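PDB 4Q8K: alginase from Pseudoalteromonas, which probably cleaves the polysaccharide alginate by beta-elimination, as an alginate lyase of polysaccharide lyase family 18. Local coordinates for residues Val173-Gln178 / Asn185-Glu190; Val199-Thr204 / Val289-Gly294. One frame throughout, in Å; residues are numbered along the deposited sequence.

Contact 1. Residues Val173-Gln178 / Asn185-Glu190. With SO4 (sulfate ion), chain D.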
loop_
_atom_site.group_PDB
_atom_site.type_symbol
_atom_site.label_atom_id
_atom_site.label_comp_id
_atom_site.label_asym_id
_atom_site.label_seq_id
_atom_site.Cartn_x
_atom_site.Cartn_y
_atom_site.Cartn_z
ATOM N N VAL A 173 -2.487 -6.522 -9.499
ATOM C CA VAL A 173 -2.225 -7.950 -9.398
ATOM C C VAL A 173 -0.723 -8.214 -9.485
ATOM O O VAL A 173 -0.190 -8.508 -10.558
ATOM C CB VAL A 173 -2.942 -8.696 -10.522
ATOM C CG1 VAL A 173 -4.403 -8.944 -10.152
ATOM C CG2 VAL A 173 -2.842 -7.894 -11.835
ATOM N N PRO A 174 -0.023 -8.086 -8.356
ATOM C CA PRO A 174 1.435 -8.219 -8.303
ATOM C C PRO A 174 1.929 -9.632 -8.654
ATOM O O PRO A 174 3.066 -9.761 -9.109
ATOM C CB PRO A 174 1.760 -7.864 -6.850
ATOM C CG PRO A 174 0.495 -8.182 -6.106
ATOM C CD PRO A 174 -0.597 -7.770 -7.033
ATOM N N LEU A 175 1.101 -10.655 -8.473
ATOM C CA LEU A 175 1.503 -12.003 -8.884
ATOM C C LEU A 175 1.627 -12.099 -10.397
ATOM O O LEU A 175 2.263 -13.023 -10.916
ATOM C CB LEU A 175 0.514 -13.060 -8.392
ATOM C CG LEU A 175 0.362 -13.219 -6.878
ATOM C CD1 LEU A 175 -0.819 -14.126 -6.567
ATOM C CD2 LEU A 175 1.653 -13.722 -6.228
ATOM N N GLU A 176 0.973 -11.199 -11.114
ATOM C CA GLU A 176 1.063 -11.128 -12.571
ATOM C C GLU A 176 2.049 -10.047 -13.040
ATOM O O GLU A 176 2.902 -10.280 -13.880
ATOM C CB GLU A 176 -0.323 -10.936 -13.188
ATOM C CG GLU A 176 -1.333 -11.971 -12.748
ATOM C CD GLU A 176 -2.749 -11.676 -13.188
ATOM O OE1 GLU A 176 -2.926 -11.402 -14.374
ATOM O OE2 GLU A 176 -3.690 -11.716 -12.379
ATOM N N ALA A 177 1.941 -8.851 -12.459
ATOM C CA ALA A 177 2.841 -7.761 -12.830
ATOM C C ALA A 177 4.268 -8.034 -12.382
ATOM O O ALA A 177 5.232 -7.723 -13.095
ATOM C CB ALA A 177 2.343 -6.434 -12.262
ATOM N N GLN A 178 4.402 -8.611 -11.191
ATOM C CA GLN A 178 5.692 -9.083 -10.689
ATOM C C GLN A 178 6.780 -8.006 -10.726
ATOM O O GLN A 178 7.939 -8.278 -11.028
ATOM C CB GLN A 178 6.134 -10.349 -11.461
ATOM C CG GLN A 178 5.036 -11.419 -11.552
ATOM C CD GLN A 178 5.423 -12.659 -12.371
ATOM O OE1 GLN A 178 4.654 -13.616 -12.460
ATOM N NE2 GLN A 178 6.599 -12.633 -12.975
ATOM N N ASN A 185 10.985 -6.040 -1.302
ATOM C CA ASN A 185 10.908 -7.268 -0.554
ATOM C C ASN A 185 9.636 -8.007 -0.954
ATOM O O ASN A 185 8.875 -8.467 -0.160
ATOM C CB ASN A 185 11.051 -7.008 0.968
ATOM C CG ASN A 185 10.732 -5.565 1.346
ATOM O OD1 ASN A 185 9.598 -5.139 1.207
ATOM N ND2 ASN A 185 11.764 -4.778 1.650
ATOM N N GLY A 186 9.427 -8.082 -2.247
ATOM C CA GLY A 186 8.260 -8.756 -2.767
ATOM C C GLY A 186 8.008 -8.399 -4.212
ATOM O O GLY A 186 8.937 -8.073 -4.955
ATOM N N TRP A 187 6.747 -8.473 -4.605
ATOM C CA TRP A 187 6.326 -8.098 -5.947
ATOM C C TRP A 187 5.317 -6.984 -5.807
ATOM O O TRP A 187 4.512 -7.008 -4.882
ATOM C CB TRP A 187 5.643 -9.266 -6.632
ATOM C CG TRP A 187 6.572 -10.169 -7.371
ATOM C CD1 TRP A 187 7.868 -9.911 -7.729
ATOM C CD2 TRP A 187 6.283 -11.489 -7.824
ATOM N NE1 TRP A 187 8.396 -10.993 -8.401
ATOM C CE2 TRP A 187 7.436 -11.968 -8.480
ATOM C CE3 TRP A 187 5.149 -12.303 -7.765
ATOM C CZ2 TRP A 187 7.497 -13.238 -9.042
ATOM C CZ3 TRP A 187 5.203 -13.557 -8.336
ATOM C CH2 TRP A 187 6.370 -14.011 -8.972
ATOM N N ARG A 188 5.340 -6.019 -6.720
ATOM C CA ARG A 188 4.368 -4.929 -6.645
ATOM C C ARG A 188 3.654 -4.639 -7.957
ATOM O O ARG A 188 4.143 -4.955 -9.052
ATOM C CB ARG A 188 5.009 -3.640 -6.113
ATOM C CG ARG A 188 5.787 -2.865 -7.169
ATOM C CD ARG A 188 6.583 -1.731 -6.565
ATOM N NE ARG A 188 7.535 -2.202 -5.565
ATOM C CZ ARG A 188 8.389 -1.424 -4.912
ATOM N NH1 ARG A 188 8.418 -0.113 -5.135
ATOM N NH2 ARG A 188 9.220 -1.960 -4.027
ATOM N N HIS A 189 2.486 -4.024 -7.816
ATOM C CA HIS A 189 1.745 -3.443 -8.925
ATOM C C HIS A 189 1.180 -2.155 -8.336
ATOM O O HIS A 189 0.278 -2.203 -7.505
ATOM C CB HIS A 189 0.620 -4.362 -9.349
ATOM C CG HIS A 189 0.195 -4.176 -10.772
ATOM N ND1 HIS A 189 -0.924 -4.777 -11.294
ATOM C CD2 HIS A 189 0.741 -3.446 -11.775
ATOM C CE1 HIS A 189 -1.047 -4.441 -12.572
ATOM N NE2 HIS A 189 -0.049 -3.638 -12.886
ATOM N N GLU A 190 1.719 -1.011 -8.751
ATOM C CA GLU A 190 1.601 0.198 -7.951
ATOM C C GLU A 190 1.767 1.468 -8.782
ATOM O O GLU A 190 2.480 1.475 -9.797
ATOM C CB GLU A 190 2.711 0.130 -6.906
ATOM C CG GLU A 190 2.755 1.202 -5.857
ATOM C CD GLU A 190 3.875 0.928 -4.875
ATOM O OE1 GLU A 190 5.051 1.219 -5.198
ATOM O OE2 GLU A 190 3.580 0.398 -3.790
HETATM S S SO4 D . 11.750 0.796 -2.990
HETATM O O1 SO4 D . 13.004 1.445 -3.382
HETATM O O2 SO4 D . 11.399 1.233 -1.637
HETATM O O3 SO4 D . 10.709 1.158 -3.948
HETATM O O4 SO4 D . 11.937 -0.648 -2.992
#
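A helix-on-strand contact, largely buried, packs the single turn 174-177 against strand 186-193 of one of the two antiparallel sheets in this concanavalin-like beta-sandwich lyase domain. Trp187 and His189, two apart on the strand, both turn toward the helix. Gln178, which leaves the helix with positive phi, covers one face of the Trp187 indole: its CA sits 3.7 Å from the centroid of the five-membered ring, almost straight above it, in a CH-pi contact. Gln178 CB stands 3.6 Å above the indole plane, over its centre, and the extended side chain runs beside the tryptophan in the same direction until its amide is stacked on the ring with the planes 7° apart. Leu175 crosses the indole at about a right angle, its CD2 4.1 Å from Trp187 CE3, and Pro174 CB reaches the tryptophan CB. Phe343 and Phe347 of helix 340-349 also touch Trp187, and its NE1 is hydrogen-bonded to Ser340 OG. An alanine in place of Trp187 would probably open a gap between the two helices and leave the Gln178 side chain without its stacking surface and Ser340 OG without its indole partner. Arg188 has its CB turned away from the helix; its guanidinium forms a salt bridge with Glu157 and grips a sulfate ion, probably from the crystallisation liquor, through NH1 to O3 (2.9 Å) and NH2 to O4 (3.2 Å). On the helix side, His189 has CG anti to its backbone N (chi1 -155°). Its imidazole lies beside Val173, with Ala177 CB over one face, 3.4 Å above the plane and offset toward the rim. Val173 N, at the N-cap position, donates to His189 ND1 at 3.0 Å, only 1° out of the ring plane.

Contact 2. Residues Val199-Thr204 / Val289-Gly294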
loop_
_atom_site.group_PDB
_atom_site.type_symbol
_atom_site.label_atom_id
_atom_site.label_comp_id
_atom_site.label_asym_id
_atom_site.label_seq_id
_atom_site.Cartn_x
_atom_site.Cartn_y
_atom_site.Cartn_z
ATOM N N VAL A 199 7.832 16.984 -3.267
ATOM C CA VAL A 199 8.268 18.017 -2.344
ATOM C C VAL A 199 8.160 17.467 -0.928
ATOM O O VAL A 199 7.911 16.275 -0.739
ATOM C CB VAL A 199 7.431 19.301 -2.490
ATOM C CG1 VAL A 199 7.733 19.980 -3.838
ATOM C CG2 VAL A 199 5.943 18.985 -2.354
ATOM N N ALA A 200 8.355 18.317 0.069
ATOM C CA ALA A 200 8.306 17.860 1.455
ATOM C C ALA A 200 6.889 17.465 1.849
ATOM O O ALA A 200 5.918 17.947 1.268
ATOM C CB ALA A 200 8.849 18.936 2.388
ATOM N N MET A 201 6.766 16.571 2.825
ATOM C CA MET A 201 5.447 16.226 3.349
ATOM C C MET A 201 4.722 17.488 3.813
ATOM O O MET A 201 3.524 17.643 3.596
ATOM C CB MET A 201 5.550 15.227 4.509
ATOM C CG MET A 201 5.926 13.795 4.071
ATOM S SD MET A 201 4.636 12.998 3.100
ATOM C CE MET A 201 3.372 12.683 4.316
ATOM N N THR A 202 5.472 18.390 4.436
ATOM C CA THR A 202 4.921 19.629 4.977
ATOM C C THR A 202 4.601 20.678 3.912
ATOM O O THR A 202 4.164 21.782 4.237
ATOM C CB THR A 202 5.891 20.263 5.994
ATOM O OG1 THR A 202 7.192 20.380 5.404
ATOM C CG2 THR A 202 5.981 19.408 7.251
ATOM N N GLN A 203 4.821 20.349 2.647
ATOM C CA GLN A 203 4.570 21.304 1.579
ATOM C C GLN A 203 3.417 20.934 0.673
ATOM O O GLN A 203 3.210 21.571 -0.352
ATOM C CB GLN A 203 5.829 21.524 0.743
ATOM C CG GLN A 203 6.955 22.171 1.509
ATOM C CD GLN A 203 8.168 22.389 0.645
ATOM O OE1 GLN A 203 8.585 21.492 -0.092
ATOM N NE2 GLN A 203 8.737 23.592 0.710
ATOM N N THR A 204 2.658 19.892 0.999
ATOM C CA THR A 204 1.457 19.584 0.245
ATOM C C THR A 204 0.244 19.279 1.053
ATOM O O THR A 204 0.333 18.774 2.123
ATOM C CB THR A 204 1.581 18.336 -0.666
ATOM O OG1 THR A 204 2.005 17.215 0.092
ATOM C CG2 THR A 204 2.555 18.554 -1.708
ATOM N N VAL A 289 -6.949 8.632 2.750
ATOM C CA VAL A 289 -5.658 9.040 3.274
ATOM C C VAL A 289 -5.490 10.521 3.008
ATOM O O VAL A 289 -5.594 10.963 1.864
ATOM C CB VAL A 289 -4.506 8.275 2.582
ATOM C CG1 VAL A 289 -3.165 8.724 3.124
ATOM C CG2 VAL A 289 -4.686 6.779 2.774
ATOM N N VAL A 290 -5.237 11.282 4.065
ATOM C CA VAL A 290 -5.020 12.715 3.929
ATOM C C VAL A 290 -3.658 13.104 4.466
ATOM O O VAL A 290 -3.288 12.716 5.572
ATOM C CB VAL A 290 -6.091 13.516 4.698
ATOM C CG1 VAL A 290 -5.878 15.006 4.488
ATOM C CG2 VAL A 290 -7.490 13.087 4.267
ATOM N N ASN A 291 -2.903 13.855 3.672
ATOM C CA ASN A 291 -1.696 14.487 4.152
ATOM C C ASN A 291 -1.939 15.979 4.198
ATOM O O ASN A 291 -1.877 16.639 3.168
ATOM C CB ASN A 291 -0.511 14.225 3.231
ATOM C CG ASN A 291 0.700 15.049 3.618
ATOM O OD1 ASN A 291 0.851 15.452 4.778
ATOM N ND2 ASN A 291 1.562 15.321 2.650
ATOM N N ASN A 292 -2.233 16.497 5.382
ATOM C CA ASN A 292 -2.451 17.928 5.572
ATOM C C ASN A 292 -1.149 18.612 5.984
ATOM O O ASN A 292 -0.926 18.863 7.162
ATOM C CB ASN A 292 -3.536 18.151 6.633
ATOM C CG ASN A 292 -3.886 19.614 6.807
ATOM O OD1 ASN A 292 -3.547 20.445 5.967
ATOM N ND2 ASN A 292 -4.564 19.938 7.904
ATOM N N TYR A 293 -0.287 18.888 5.009
ATOM C CA TYR A 293 0.998 19.541 5.252
ATOM C C TYR A 293 1.795 18.910 6.400
ATOM O O TYR A 293 2.346 19.608 7.257
ATOM C CB TYR A 293 0.798 21.053 5.486
ATOM C CG TYR A 293 0.159 21.756 4.304
ATOM C CD1 TYR A 293 0.928 22.203 3.241
ATOM C CD2 TYR A 293 -1.218 21.957 4.248
ATOM C CE1 TYR A 293 0.350 22.838 2.159
ATOM C CE2 TYR A 293 -1.803 22.599 3.170
ATOM C CZ TYR A 293 -1.013 23.031 2.124
ATOM O OH TYR A 293 -1.585 23.658 1.039
ATOM N N GLY A 294 1.847 17.580 6.414
ATOM C CA GLY A 294 2.683 16.867 7.364
ATOM C C GLY A 294 1.889 16.162 8.448
ATOM O O GLY A 294 2.435 15.359 9.199
#
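Tyr293 lays one face of its ring over the backbone of Thr204, whose carbonyl carbon is 3.7 Å above the plane and offset toward the rim, while Thr202 O meets the ring edge in its plane, 3.4 Å from Tyr293 CD1. The tyrosine belongs to the tight turn between strands 284-292 and 295-300, and it meets the short 3-10 segment 201-203 that leads into strand 204-216 of the same antiparallel sheet. Its backbone N donates to Thr204 O. Asn291 shapes the turn from the strand end: CG is anti to the backbone N (chi1 172°), and OD1 accepts from Gly294 N at 2.9 Å, an Asx motif. At the other end of that amide ND2 bonds Glu206 OE2, so both the oxygen and the nitrogen of the amide have partners. The folded-back Met201 chain carries CE to 3.6 Å from Asn291 CG. A side chain at Gly294 would collide with the carbonyl O before it, and its CB would also run into Thr202 CG2. Thr202 OG1 is hydrogen-bonded to Asp311. A further bond, from Asn291 ND2 across to Met201 O, is 3.2 Å long and arrives in the carbonyl plane on a lone pair.

Along the chain both segments of contact 1 precede those of contact 2, and strand 186-193 with the loop after it leads from one to the other. Their centres are 27 Å apart, on opposite sides of the chain's centre, and their nearest atoms stay about 12 Å apart. Each belongs to a different sheet: contact 1 joins a helical turn to strand 186-193 of the eight-strand sheet, whereas contact 2 links the entry of strand 204-216 to the end of its neighbour 284-292 in the seven-strand sheet. Both belong to the alginate lyase domain, so the two sheets of one sandwich each carry one of them.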